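Local coordinates for hypothetical membrane protein (Corynebacterium glutamicum, PDB 6JSB), which binds heme through its HtaA-family domain and probably passes it along the heme-uptake machinery of corynebacteria, at residues V117-R122 and V170-T175; N21-G26 and T78-Y83; W59-S64 and V69-G74. One frame throughout, in Å; residues are numbered along the deposited sequence. Where two conformers were deposited one is given.

Contact 1 (V117-R122 and V170-T175); sequences VDFKSR and VDVMGT. With HEM (protoporphyrin IX containing Fe), chain C.
Val172 presses one methyl onto the ring of Phe119, and this is where the contact is tightest. Its CG2 sits 3.5 Å from the centroid of the Phe119 ring and only 8° off the ring normal, a CH-pi contact in which all six ring carbons are met almost evenly. The strand side chain is turned to receive it: CG of Phe119 stands between the backbone N and the carbonyl carbon (chi1 72°). The other branch of Val172, CG1, lies anti to the backbone N and rests 4.0 Å from CB of Ser121. Val172 is polar on its backbone side: its carbonyl O accepts from the Ser121 hydroxyl, OG to O 2.8 Å, in the plane of the carbonyl. That bond ties the strand to a carbonyl at the very end of the helix.

Toward the heme the packing gives way to water. A water lies 2.7 Å from Arg122 O and 2.9 Å from Asp171 O and links the two backbones where no side chain bridges them. On the side away from the heme, the Asp171 carboxylate leads off into an exposed position. Gly174, at positive phi, is the C-prime residue of a Schellman motif closing the helix, and its N lies 3.7 Å from heme CAC; Met173 and Arg122 also belong to the heme pocket.

Helix 167-172 thus lies against strand 112-122, with Phe101 of the adjacent strand 95-109 also touching Val172, and Leu134 and Ala139 from strands 133-136 and 139-146 packing against Phe119.

Contact 2 (N21-G26 and T78-Y83); sequences NNYLEG and TGHNHY. With HEM (protoporphyrin IX containing Fe), chain C.
Tyr23 and His80 meet beside the heme iron, at the tyrosine OH, which binds the metal and accepts from the imidazole. From the helix, the tyrosine side chain runs beneath the porphyrin: CB starts 4.1 Å from CBD of a heme propionate arm, and CG keeps the same company. Further out, CD1 approaches C1A and the CHA bridge, while CD2 lies near C4D, so the ring slants under the macrocycle with one face toward it. CE1 closes to 3.2 Å from the pyrrole nitrogen NA and CE2 comes up to ND. CZ lies 3.0 Å from the iron, and at the tip OH binds it at 2.1 Å.

The same oxygen accepts a hydrogen bond from His80 NE2, at 2.6 Å with an N-H...O angle of 147°, and lies close to the imidazole plane. With CG of His80 anti to its carbonyl carbon (chi1 -61°), that ring is carried flat beneath pyrrole B, C3B standing 3.4 Å above its centre. With ND1 bonded to Tyr34 OH, both nitrogens are engaged and the ring's rotation is fixed. Behind the metal site, CD2 of Leu24 packs 3.7 Å from Thr78 O and close against Gly79, bringing helix and strand together.

Axial tyrosine ligation with a histidine bonded to the ligand oxygen is familiar from bacterial heme-uptake proteins, and here it makes the iron-binding centre of the HtaA domain's heme pocket.

Contact 3 (W59-S64 and V69-G74); sequences WPVLGS and VKLGGG
Segments 59-64 and 69-71 run antiparallel, their axes 4.6 Å apart at closest and at 137°, and the pairing slips by one residue between Val61 and Gly63. At the slip, Leu62 and Gly63 both face Lys70, whose carbonyl takes a bond from Leu62 N at 2.8 Å and a weak one from Gly63 N. Lys70 N returns a nearly straight bond to Gly63 O, and farther along Gly72 N gives one to Pro60 O, with an N-H...O angle of 166°.

Two groups of side chains flank this backbone. In one group, Val61 reaches Val69 and Leu71 with its two methyls: CG2 meets Leu71 CD2 at 3.6 Å, and CG1 meets Val69 CG1 at 4.0 Å. Leu71 spreads its other methyl, CD1, to Trp59 CB. Leu190 of strand 186-198 touches both valines, and Pro104 of strand 95-109 packs on Trp59 and Leu71.

Leu62 instead lies across the backbone of its partner strand. With CG anti to its own carbonyl carbon (chi1 -62°), the chain is carried over the Leu71-Gly72 peptide, and CD1 comes to 3.5 Å from Leu71 O. Lys70 folds back at chi2 and chi3, its CB and CG passing Gly63 O before NZ bonds Thr105 OG1.

Gly73, lacking a side chain, lets the indole come close, and Gly72 does the same for Leu62 and Pro60. Trp59 lays its benzo edge against two carbonyls in its own plane, CE3 being 3.6 Å from Gly72 O and CZ3 3.7 Å from Gly73 O, while NE1 is bonded to Trp14 O. Gly72 O has no hydrogen-bonding partner in the model, although this contact buries it.

The whole is a beta hairpin carrying a classic beta bulge, set within the large antiparallel sheet of the HtaA domain.

Contacts 1 and 2 are buried and both touch the heme, whereas contact 3 is partly buried and lies across the chain's centre from each of them. Strand 68-81 serves both contact 2 and contact 3: its early residues complete the hairpin, and its far end carries the histidine beside the iron. Contact 3 falls between the two segments of contact 2 in the sequence, nested in the loop they close, though the centres are 27 Å apart. The chemistry follows position. Contact 3 is mostly backbone pairing with apolar cover, contact 1 joins a helix end to a strand through one methyl, one hydroxyl and a water, and contact 2 centres on metal coordination.

Contact 1 (V117-R122 and V170-T175)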
loop_
_atom_site.group_PDB
_atom_site.type_symbol
_atom_site.label_atom_id
_atom_site.label_comp_id
_atom_site.label_asym_id
_atom_site.label_seq_id
_atom_site.Cartn_x
_atom_site.Cartn_y
_atom_site.Cartn_z
ATOM N N VAL A 117 -1.456 2.983 6.635
ATOM C CA VAL A 117 -1.532 3.609 5.311
ATOM C C VAL A 117 -2.594 4.690 5.353
ATOM O O VAL A 117 -3.568 4.601 6.074
ATOM C CB VAL A 117 -1.884 2.640 4.144
ATOM C CG1 VAL A 117 -0.757 1.654 3.873
ATOM C CG2 VAL A 117 -3.230 1.948 4.337
ATOM N N ASP A 118 -2.387 5.730 4.538
ATOM C CA ASP A 118 -3.468 6.663 4.240
ATOM C C ASP A 118 -4.308 6.058 3.118
ATOM O O ASP A 118 -3.757 5.655 2.071
ATOM C CB ASP A 118 -2.942 8.009 3.752
ATOM C CG ASP A 118 -2.115 8.753 4.760
ATOM O OD1 ASP A 118 -2.102 8.390 5.959
ATOM O OD2 ASP A 118 -1.462 9.734 4.326
ATOM N N PHE A 119 -5.618 5.934 3.331
ATOM C CA PHE A 119 -6.433 5.255 2.295
ATOM C C PHE A 119 -7.666 6.066 1.972
ATOM O O PHE A 119 -8.149 6.874 2.772
ATOM C CB PHE A 119 -6.894 3.809 2.658
ATOM C CG PHE A 119 -7.968 3.749 3.721
ATOM C CD1 PHE A 119 -9.315 3.796 3.375
ATOM C CD2 PHE A 119 -7.613 3.632 5.027
ATOM C CE1 PHE A 119 -10.334 3.783 4.341
ATOM C CE2 PHE A 119 -8.622 3.574 6.019
ATOM C CZ PHE A 119 -9.969 3.666 5.674
ATOM N N LYS A 120 -8.109 5.884 0.719
ATOM C CA LYS A 120 -9.370 6.452 0.275
ATOM C C LYS A 120 -9.949 5.381 -0.643
ATOM O O LYS A 120 -9.329 5.037 -1.672
ATOM C CB LYS A 120 -9.107 7.797 -0.460
ATOM C CG LYS A 120 -10.338 8.481 -1.033
ATOM C CD LYS A 120 -9.857 9.673 -1.940
ATOM C CE LYS A 120 -11.024 10.502 -2.560
ATOM N NZ LYS A 120 -10.538 11.173 -3.800
ATOM N N SER A 121 -11.077 4.786 -0.259
ATOM C CA SER A 121 -11.604 3.645 -1.016
ATOM C C SER A 121 -13.127 3.697 -1.032
ATOM O O SER A 121 -13.745 3.794 0.029
ATOM C CB SER A 121 -11.144 2.343 -0.348
ATOM O OG SER A 121 -11.625 1.218 -1.092
ATOM N N ARG A 122 -13.760 3.585 -2.206
ATOM C CA ARG A 122 -15.217 3.489 -2.172
ATOM C C ARG A 122 -15.657 2.205 -1.470
ATOM O O ARG A 122 -15.146 1.107 -1.751
ATOM C CB ARG A 122 -15.798 3.490 -3.585
ATOM C CG ARG A 122 -15.507 4.765 -4.349
ATOM C CD ARG A 122 -16.361 4.781 -5.628
ATOM N NE ARG A 122 -16.037 5.904 -6.502
ATOM C CZ ARG A 122 -16.422 7.175 -6.320
ATOM N NH1 ARG A 122 -17.163 7.550 -5.236
ATOM N NH2 ARG A 122 -16.098 8.094 -7.251
ATOM N N VAL A 170 -10.392 -5.005 6.073
ATOM C CA VAL A 170 -11.489 -5.741 5.435
ATOM C C VAL A 170 -12.427 -4.787 4.696
ATOM O O VAL A 170 -12.803 -5.044 3.546
ATOM C CB VAL A 170 -12.257 -6.588 6.480
ATOM C CG1 VAL A 170 -13.626 -7.063 5.847
ATOM C CG2 VAL A 170 -11.388 -7.760 6.876
ATOM N N ASP A 171 -12.835 -3.673 5.348
ATOM C CA ASP A 171 -13.735 -2.751 4.690
ATOM C C ASP A 171 -13.062 -1.962 3.576
ATOM O O ASP A 171 -13.739 -1.559 2.632
ATOM C CB ASP A 171 -14.309 -1.816 5.751
ATOM C CG ASP A 171 -15.227 -2.576 6.692
ATOM O OD1 ASP A 171 -16.033 -3.365 6.154
ATOM O OD2 ASP A 171 -15.072 -2.438 7.919
ATOM N N VAL A 172 -11.745 -1.722 3.681
ATOM C CA VAL A 172 -11.028 -1.005 2.640
ATOM C C VAL A 172 -11.065 -1.783 1.328
ATOM O O VAL A 172 -11.223 -1.197 0.240
ATOM C CB VAL A 172 -9.581 -0.726 3.084
ATOM C CG1 VAL A 172 -8.795 -0.046 1.900
ATOM C CG2 VAL A 172 -9.574 0.222 4.334
ATOM N N MET A 173 -10.947 -3.112 1.417
ATOM C CA MET A 173 -10.894 -3.983 0.243
ATOM C C MET A 173 -12.268 -4.560 -0.119
ATOM O O MET A 173 -12.374 -5.678 -0.652
ATOM C CB MET A 173 -9.852 -5.093 0.474
ATOM C CG MET A 173 -8.476 -4.572 0.824
ATOM S SD MET A 173 -7.827 -3.396 -0.426
ATOM C CE MET A 173 -7.590 -4.536 -1.850
ATOM N N GLY A 174 -13.347 -3.812 0.168
ATOM C CA GLY A 174 -14.675 -4.173 -0.347
ATOM C C GLY A 174 -15.317 -5.372 0.324
ATOM O O GLY A 174 -16.347 -5.857 -0.151
ATOM N N THR A 175 -14.779 -5.827 1.454
ATOM C CA THR A 175 -15.154 -7.062 2.154
ATOM C C THR A 175 -14.879 -8.338 1.334
ATOM O O THR A 175 -15.351 -9.418 1.701
ATOM C CB THR A 175 -16.615 -7.045 2.689
ATOM O OG1 THR A 175 -17.579 -7.255 1.638
ATOM C CG2 THR A 175 -16.865 -5.682 3.388
HETATM C CHA HEM C . -12.797 -9.905 -6.625
HETATM C CHB HEM C . -16.558 -8.322 -9.242
HETATM C CHC HEM C . -16.438 -4.142 -6.709
HETATM C CHD HEM C . -12.432 -5.634 -4.317
HETATM C C1A HEM C . -13.876 -9.845 -7.485
HETATM C C2A HEM C . -14.353 -10.984 -8.247
HETATM C C3A HEM C . -15.399 -10.574 -9.002
HETATM C C4A HEM C . -15.595 -9.155 -8.704
HETATM C CMA HEM C . -16.251 -11.420 -9.998
HETATM C CAA HEM C . -13.736 -12.396 -8.159
HETATM C CBA HEM C . -12.707 -12.578 -9.265
HETATM C CGA HEM C . -11.870 -13.802 -8.970
HETATM O O1A HEM C . -11.042 -14.174 -9.848
HETATM O O2A HEM C . -12.031 -14.382 -7.850
HETATM C C1B HEM C . -16.839 -7.063 -8.789
HETATM C C2B HEM C . -17.912 -6.207 -9.298
HETATM C C3B HEM C . -17.891 -5.057 -8.601
HETATM C C4B HEM C . -16.783 -5.115 -7.638
HETATM C CMB HEM C . -18.883 -6.676 -10.418
HETATM C CAB HEM C . -18.805 -3.802 -8.726
HETATM C CBB HEM C . -19.498 -3.548 -9.840
HETATM C C1C HEM C . -15.339 -4.164 -5.844
HETATM C C2C HEM C . -14.945 -3.095 -4.958
HETATM C C3C HEM C . -13.810 -3.470 -4.321
HETATM C C4C HEM C . -13.493 -4.832 -4.744
HETATM C CMC HEM C . -15.627 -1.705 -4.865
HETATM C CAC HEM C . -13.076 -2.561 -3.351
HETATM C CBC HEM C . -11.758 -2.666 -3.261
HETATM C C1D HEM C . -12.210 -6.927 -4.741
HETATM C C2D HEM C . -11.150 -7.777 -4.247
HETATM C C3D HEM C . -11.226 -8.972 -4.871
HETATM C C4D HEM C . -12.336 -8.908 -5.808
HETATM C CMD HEM C . -10.175 -7.342 -3.132
HETATM C CAD HEM C . -10.276 -10.187 -4.641
HETATM C CBD HEM C . -9.197 -10.115 -5.752
HETATM C CGD HEM C . -8.229 -11.273 -5.516
HETATM O O1D HEM C . -8.652 -12.444 -5.809
HETATM O O2D HEM C . -7.083 -10.984 -5.024
HETATM N NA HEM C . -14.672 -8.713 -7.760
HETATM N NB HEM C . -16.164 -6.346 -7.823
HETATM N NC HEM C . -14.439 -5.219 -5.666
HETATM N ND HEM C . -12.878 -7.646 -5.694
HETATM FE FE HEM C . -14.386 -6.802 -6.862
HETATM O O HOH W 1 -14.356 -0.969 -0.182
#

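Contact 2 (N21-G26 and T78-Y83)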
loop_
_atom_site.group_PDB
_atom_site.type_symbol
_atom_site.label_atom_id
_atom_site.label_comp_id
_atom_site.label_asym_id
_atom_site.label_seq_id
_atom_site.Cartn_x
_atom_site.Cartn_y
_atom_site.Cartn_z
ATOM N N ASN A 21 -3.894 -7.114 -8.072
ATOM C CA ASN A 21 -3.479 -6.412 -9.299
ATOM C C ASN A 21 -3.880 -7.183 -10.541
ATOM O O ASN A 21 -4.305 -6.594 -11.548
ATOM C CB ASN A 21 -1.955 -6.204 -9.323
ATOM C CG ASN A 21 -1.479 -5.312 -8.146
ATOM O OD1 ASN A 21 -2.131 -4.333 -7.791
ATOM N ND2 ASN A 21 -0.301 -5.631 -7.601
ATOM N N ASN A 22 -3.746 -8.501 -10.498
ATOM C CA ASN A 22 -4.199 -9.344 -11.626
ATOM C C ASN A 22 -5.687 -9.155 -11.908
ATOM O O ASN A 22 -6.125 -9.049 -13.060
ATOM C CB ASN A 22 -3.931 -10.804 -11.278
ATOM C CG ASN A 22 -4.246 -11.715 -12.437
ATOM O OD1 ASN A 22 -3.604 -11.594 -13.474
ATOM N ND2 ASN A 22 -5.214 -12.607 -12.295
ATOM N N TYR A 23 -6.508 -9.137 -10.851
ATOM C CA TYR A 23 -7.945 -8.944 -11.026
ATOM C C TYR A 23 -8.257 -7.529 -11.516
ATOM O O TYR A 23 -9.052 -7.355 -12.450
ATOM C CB TYR A 23 -8.613 -9.215 -9.668
ATOM C CG TYR A 23 -9.846 -8.400 -9.418
ATOM C CD1 TYR A 23 -11.062 -8.743 -10.015
ATOM C CD2 TYR A 23 -9.824 -7.344 -8.505
ATOM C CE1 TYR A 23 -12.254 -7.944 -9.714
ATOM C CE2 TYR A 23 -10.975 -6.594 -8.206
ATOM C CZ TYR A 23 -12.152 -6.906 -8.825
ATOM O OH TYR A 23 -13.278 -6.181 -8.571
ATOM N N LEU A 24 -7.639 -6.522 -10.903
ATOM C CA LEU A 24 -8.003 -5.133 -11.204
ATOM C C LEU A 24 -7.637 -4.775 -12.642
ATOM O O LEU A 24 -8.399 -4.081 -13.331
ATOM C CB LEU A 24 -7.332 -4.220 -10.145
ATOM C CG LEU A 24 -7.763 -2.722 -10.148
ATOM C CD1 LEU A 24 -6.949 -1.935 -11.254
ATOM C CD2 LEU A 24 -9.270 -2.510 -10.377
ATOM N N GLU A 25 -6.484 -5.226 -13.126
ATOM C CA GLU A 25 -6.080 -4.907 -14.498
ATOM C C GLU A 25 -6.670 -5.866 -15.511
ATOM O O GLU A 25 -6.452 -5.671 -16.727
ATOM C CB GLU A 25 -4.553 -4.947 -14.580
ATOM C CG GLU A 25 -3.928 -3.884 -13.686
ATOM C CD GLU A 25 -2.388 -3.742 -13.935
ATOM O OE1 GLU A 25 -2.047 -2.977 -14.869
ATOM O OE2 GLU A 25 -1.594 -4.366 -13.185
ATOM N N GLY A 26 -7.415 -6.872 -15.070
ATOM C CA GLY A 26 -7.970 -7.917 -15.929
ATOM C C GLY A 26 -9.387 -7.649 -16.422
ATOM O O GLY A 26 -9.978 -6.568 -16.220
ATOM N N THR A 78 -8.348 1.763 -10.196
ATOM C CA THR A 78 -9.715 2.106 -10.593
ATOM C C THR A 78 -10.257 1.003 -11.498
ATOM O O THR A 78 -9.583 0.568 -12.436
ATOM C CB THR A 78 -9.773 3.449 -11.365
ATOM O OG1 THR A 78 -8.678 3.567 -12.268
ATOM C CG2 THR A 78 -9.660 4.643 -10.368
ATOM N N GLY A 79 -11.487 0.579 -11.230
ATOM C CA GLY A 79 -12.169 -0.372 -12.101
ATOM C C GLY A 79 -13.686 -0.341 -11.931
ATOM O O GLY A 79 -14.245 0.452 -11.167
ATOM N N HIS A 80 -14.375 -1.175 -12.717
ATOM C CA HIS A 80 -15.835 -1.272 -12.655
ATOM C C HIS A 80 -16.497 0.093 -12.870
ATOM O O HIS A 80 -17.351 0.514 -12.109
ATOM C CB HIS A 80 -16.324 -1.904 -11.315
ATOM C CG HIS A 80 -15.811 -3.300 -11.103
ATOM N ND1 HIS A 80 -16.373 -4.403 -11.722
ATOM C CD2 HIS A 80 -14.809 -3.769 -10.305
ATOM C CE1 HIS A 80 -15.693 -5.488 -11.345
ATOM N NE2 HIS A 80 -14.751 -5.126 -10.486
ATOM N N ASN A 81 -16.188 0.715 -13.995
ATOM C CA ASN A 81 -16.753 2.027 -14.269
ATOM C C ASN A 81 -18.229 1.949 -14.645
ATOM O O ASN A 81 -18.602 1.356 -15.657
ATOM C CB ASN A 81 -16.000 2.744 -15.382
ATOM C CG ASN A 81 -16.288 4.232 -15.338
ATOM O OD1 ASN A 81 -17.437 4.642 -15.577
ATOM N ND2 ASN A 81 -15.308 5.035 -14.964
ATOM N N HIS A 82 -19.056 2.641 -13.868
ATOM C CA HIS A 82 -20.510 2.559 -13.974
ATOM C C HIS A 82 -21.081 3.470 -15.052
ATOM O O HIS A 82 -22.311 3.458 -15.300
ATOM C CB HIS A 82 -21.062 2.937 -12.611
ATOM C CG HIS A 82 -22.534 2.755 -12.466
ATOM N ND1 HIS A 82 -23.147 1.533 -12.632
ATOM C CD2 HIS A 82 -23.508 3.632 -12.127
ATOM C CE1 HIS A 82 -24.449 1.669 -12.423
ATOM N NE2 HIS A 82 -24.692 2.933 -12.119
ATOM N N TYR A 83 -20.250 4.306 -15.672
ATOM C CA TYR A 83 -20.748 5.331 -16.599
ATOM C C TYR A 83 -20.619 4.856 -18.040
ATOM O O TYR A 83 -19.540 4.392 -18.436
ATOM C CB TYR A 83 -19.947 6.621 -16.393
ATOM C CG TYR A 83 -20.305 7.699 -17.376
ATOM C CD1 TYR A 83 -21.503 8.392 -17.279
ATOM C CD2 TYR A 83 -19.435 8.008 -18.390
ATOM C CE1 TYR A 83 -21.834 9.414 -18.212
ATOM C CE2 TYR A 83 -19.729 8.999 -19.318
ATOM C CZ TYR A 83 -20.923 9.699 -19.240
ATOM O OH TYR A 83 -21.204 10.661 -20.193
HETATM C CHA HEM C . -12.797 -9.905 -6.625
HETATM C CHB HEM C . -16.558 -8.322 -9.242
HETATM C CHC HEM C . -16.438 -4.142 -6.709
HETATM C CHD HEM C . -12.432 -5.634 -4.317
HETATM C C1A HEM C . -13.876 -9.845 -7.485
HETATM C C2A HEM C . -14.353 -10.984 -8.247
HETATM C C3A HEM C . -15.399 -10.574 -9.002
HETATM C C4A HEM C . -15.595 -9.155 -8.704
HETATM C CMA HEM C . -16.251 -11.420 -9.998
HETATM C CAA HEM C . -13.736 -12.396 -8.159
HETATM C CBA HEM C . -12.707 -12.578 -9.265
HETATM C CGA HEM C . -11.870 -13.802 -8.970
HETATM O O1A HEM C . -11.042 -14.174 -9.848
HETATM O O2A HEM C . -12.031 -14.382 -7.850
HETATM C C1B HEM C . -16.839 -7.063 -8.789
HETATM C C2B HEM C . -17.912 -6.207 -9.298
HETATM C C3B HEM C . -17.891 -5.057 -8.601
HETATM C C4B HEM C . -16.783 -5.115 -7.638
HETATM C CMB HEM C . -18.883 -6.676 -10.418
HETATM C CAB HEM C . -18.805 -3.802 -8.726
HETATM C CBB HEM C . -19.498 -3.548 -9.840
HETATM C C1C HEM C . -15.339 -4.164 -5.844
HETATM C C2C HEM C . -14.945 -3.095 -4.958
HETATM C C3C HEM C . -13.810 -3.470 -4.321
HETATM C C4C HEM C . -13.493 -4.832 -4.744
HETATM C CMC HEM C . -15.627 -1.705 -4.865
HETATM C CAC HEM C . -13.076 -2.561 -3.351
HETATM C CBC HEM C . -11.758 -2.666 -3.261
HETATM C C1D HEM C . -12.210 -6.927 -4.741
HETATM C C2D HEM C . -11.150 -7.777 -4.247
HETATM C C3D HEM C . -11.226 -8.972 -4.871
HETATM C C4D HEM C . -12.336 -8.908 -5.808
HETATM C CMD HEM C . -10.175 -7.342 -3.132
HETATM C CAD HEM C . -10.276 -10.187 -4.641
HETATM C CBD HEM C . -9.197 -10.115 -5.752
HETATM C CGD HEM C . -8.229 -11.273 -5.516
HETATM O O1D HEM C . -8.652 -12.444 -5.809
HETATM O O2D HEM C . -7.083 -10.984 -5.024
HETATM N NA HEM C . -14.672 -8.713 -7.760
HETATM N NB HEM C . -16.164 -6.346 -7.823
HETATM N NC HEM C . -14.439 -5.219 -5.666
HETATM N ND HEM C . -12.878 -7.646 -5.694
HETATM FE FE HEM C . -14.386 -6.802 -6.862
#

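Contact 3 (W59-S64 and V69-G74)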
loop_
_atom_site.group_PDB
_atom_site.type_symbol
_atom_site.label_atom_id
_atom_site.label_comp_id
_atom_site.label_asym_id
_atom_site.label_seq_id
_atom_site.Cartn_x
_atom_site.Cartn_y
_atom_site.Cartn_z
ATOM N N TRP A 59 8.424 1.537 -2.822
ATOM C CA TRP A 59 7.977 2.724 -2.139
ATOM C C TRP A 59 9.190 3.406 -1.525
ATOM O O TRP A 59 10.006 2.715 -0.882
ATOM C CB TRP A 59 6.962 2.349 -1.005
ATOM C CG TRP A 59 5.746 1.546 -1.480
ATOM C CD1 TRP A 59 5.716 0.211 -1.816
ATOM C CD2 TRP A 59 4.386 2.023 -1.609
ATOM N NE1 TRP A 59 4.429 -0.176 -2.158
ATOM C CE2 TRP A 59 3.596 0.919 -2.051
ATOM C CE3 TRP A 59 3.780 3.272 -1.404
ATOM C CZ2 TRP A 59 2.239 1.002 -2.239
ATOM C CZ3 TRP A 59 2.377 3.377 -1.623
ATOM C CH2 TRP A 59 1.633 2.251 -2.040
ATOM N N PRO A 60 9.345 4.727 -1.668
ATOM C CA PRO A 60 10.570 5.372 -1.196
ATOM C C PRO A 60 10.535 5.568 0.309
ATOM O O PRO A 60 9.528 5.979 0.864
ATOM C CB PRO A 60 10.557 6.728 -1.934
ATOM C CG PRO A 60 9.027 7.032 -2.119
ATOM C CD PRO A 60 8.456 5.655 -2.418
ATOM N N VAL A 61 11.666 5.310 0.976
ATOM C CA VAL A 61 11.790 5.609 2.402
ATOM C C VAL A 61 12.012 7.103 2.595
ATOM O O VAL A 61 12.894 7.715 1.960
ATOM C CB VAL A 61 12.951 4.819 3.022
ATOM C CG1 VAL A 61 13.202 5.319 4.514
ATOM C CG2 VAL A 61 12.568 3.343 2.990
ATOM N N LEU A 62 11.184 7.709 3.450
ATOM C CA LEU A 62 11.369 9.106 3.841
ATOM C C LEU A 62 12.316 9.256 5.033
ATOM O O LEU A 62 13.066 10.244 5.099
ATOM C CB LEU A 62 10.011 9.738 4.211
ATOM C CG LEU A 62 9.014 9.752 3.037
ATOM C CD1 LEU A 62 7.646 10.288 3.490
ATOM C CD2 LEU A 62 9.553 10.551 1.917
ATOM N N GLY A 63 12.288 8.298 5.950
ATOM C CA GLY A 63 13.129 8.341 7.135
ATOM C C GLY A 63 12.593 7.383 8.181
ATOM O O GLY A 63 11.658 6.605 7.940
ATOM N N SER A 64 13.238 7.418 9.339
ATOM C CA SER A 64 12.796 6.568 10.433
ATOM C C SER A 64 12.647 7.395 11.702
ATOM O O SER A 64 13.153 8.520 11.817
ATOM C CB SER A 64 13.777 5.425 10.681
ATOM O OG SER A 64 15.029 5.989 11.128
ATOM N N VAL A 69 9.417 3.025 10.267
ATOM C CA VAL A 69 10.026 3.469 9.010
ATOM C C VAL A 69 8.901 4.136 8.239
ATOM O O VAL A 69 7.868 3.503 7.992
ATOM C CB VAL A 69 10.598 2.285 8.209
ATOM C CG1 VAL A 69 11.232 2.748 6.848
ATOM C CG2 VAL A 69 11.647 1.528 9.099
ATOM N N LYS A 70 9.096 5.401 7.857
ATOM C CA LYS A 70 8.074 6.206 7.175
ATOM C C LYS A 70 8.355 6.110 5.684
ATOM O O LYS A 70 9.481 6.369 5.254
ATOM C CB LYS A 70 8.147 7.676 7.628
ATOM C CG LYS A 70 8.197 7.856 9.151
ATOM C CD LYS A 70 6.874 7.589 9.772
ATOM C CE LYS A 70 5.884 8.705 9.523
ATOM N NZ LYS A 70 4.615 8.226 10.123
ATOM N N LEU A 71 7.361 5.690 4.911
ATOM C CA LEU A 71 7.450 5.648 3.451
ATOM C C LEU A 71 6.625 6.783 2.836
ATOM O O LEU A 71 5.707 7.332 3.451
ATOM C CB LEU A 71 6.941 4.298 2.906
ATOM C CG LEU A 71 7.536 3.016 3.535
ATOM C CD1 LEU A 71 6.853 1.747 3.087
ATOM C CD2 LEU A 71 9.055 2.932 3.324
ATOM N N GLY A 72 6.967 7.143 1.598
ATOM C CA GLY A 72 6.176 8.069 0.813
ATOM C C GLY A 72 5.585 7.320 -0.369
ATOM O O GLY A 72 5.766 6.112 -0.499
ATOM N N GLY A 73 4.855 8.057 -1.209
ATOM C CA GLY A 73 4.361 7.465 -2.443
ATOM C C GLY A 73 2.863 7.170 -2.384
ATOM O O GLY A 73 2.257 7.087 -1.316
ATOM N N GLY A 74 2.266 7.029 -3.564
ATOM C CA GLY A 74 0.843 6.731 -3.663
ATOM C C GLY A 74 0.591 5.793 -4.822
ATOM O O GLY A 74 1.302 5.823 -5.831
#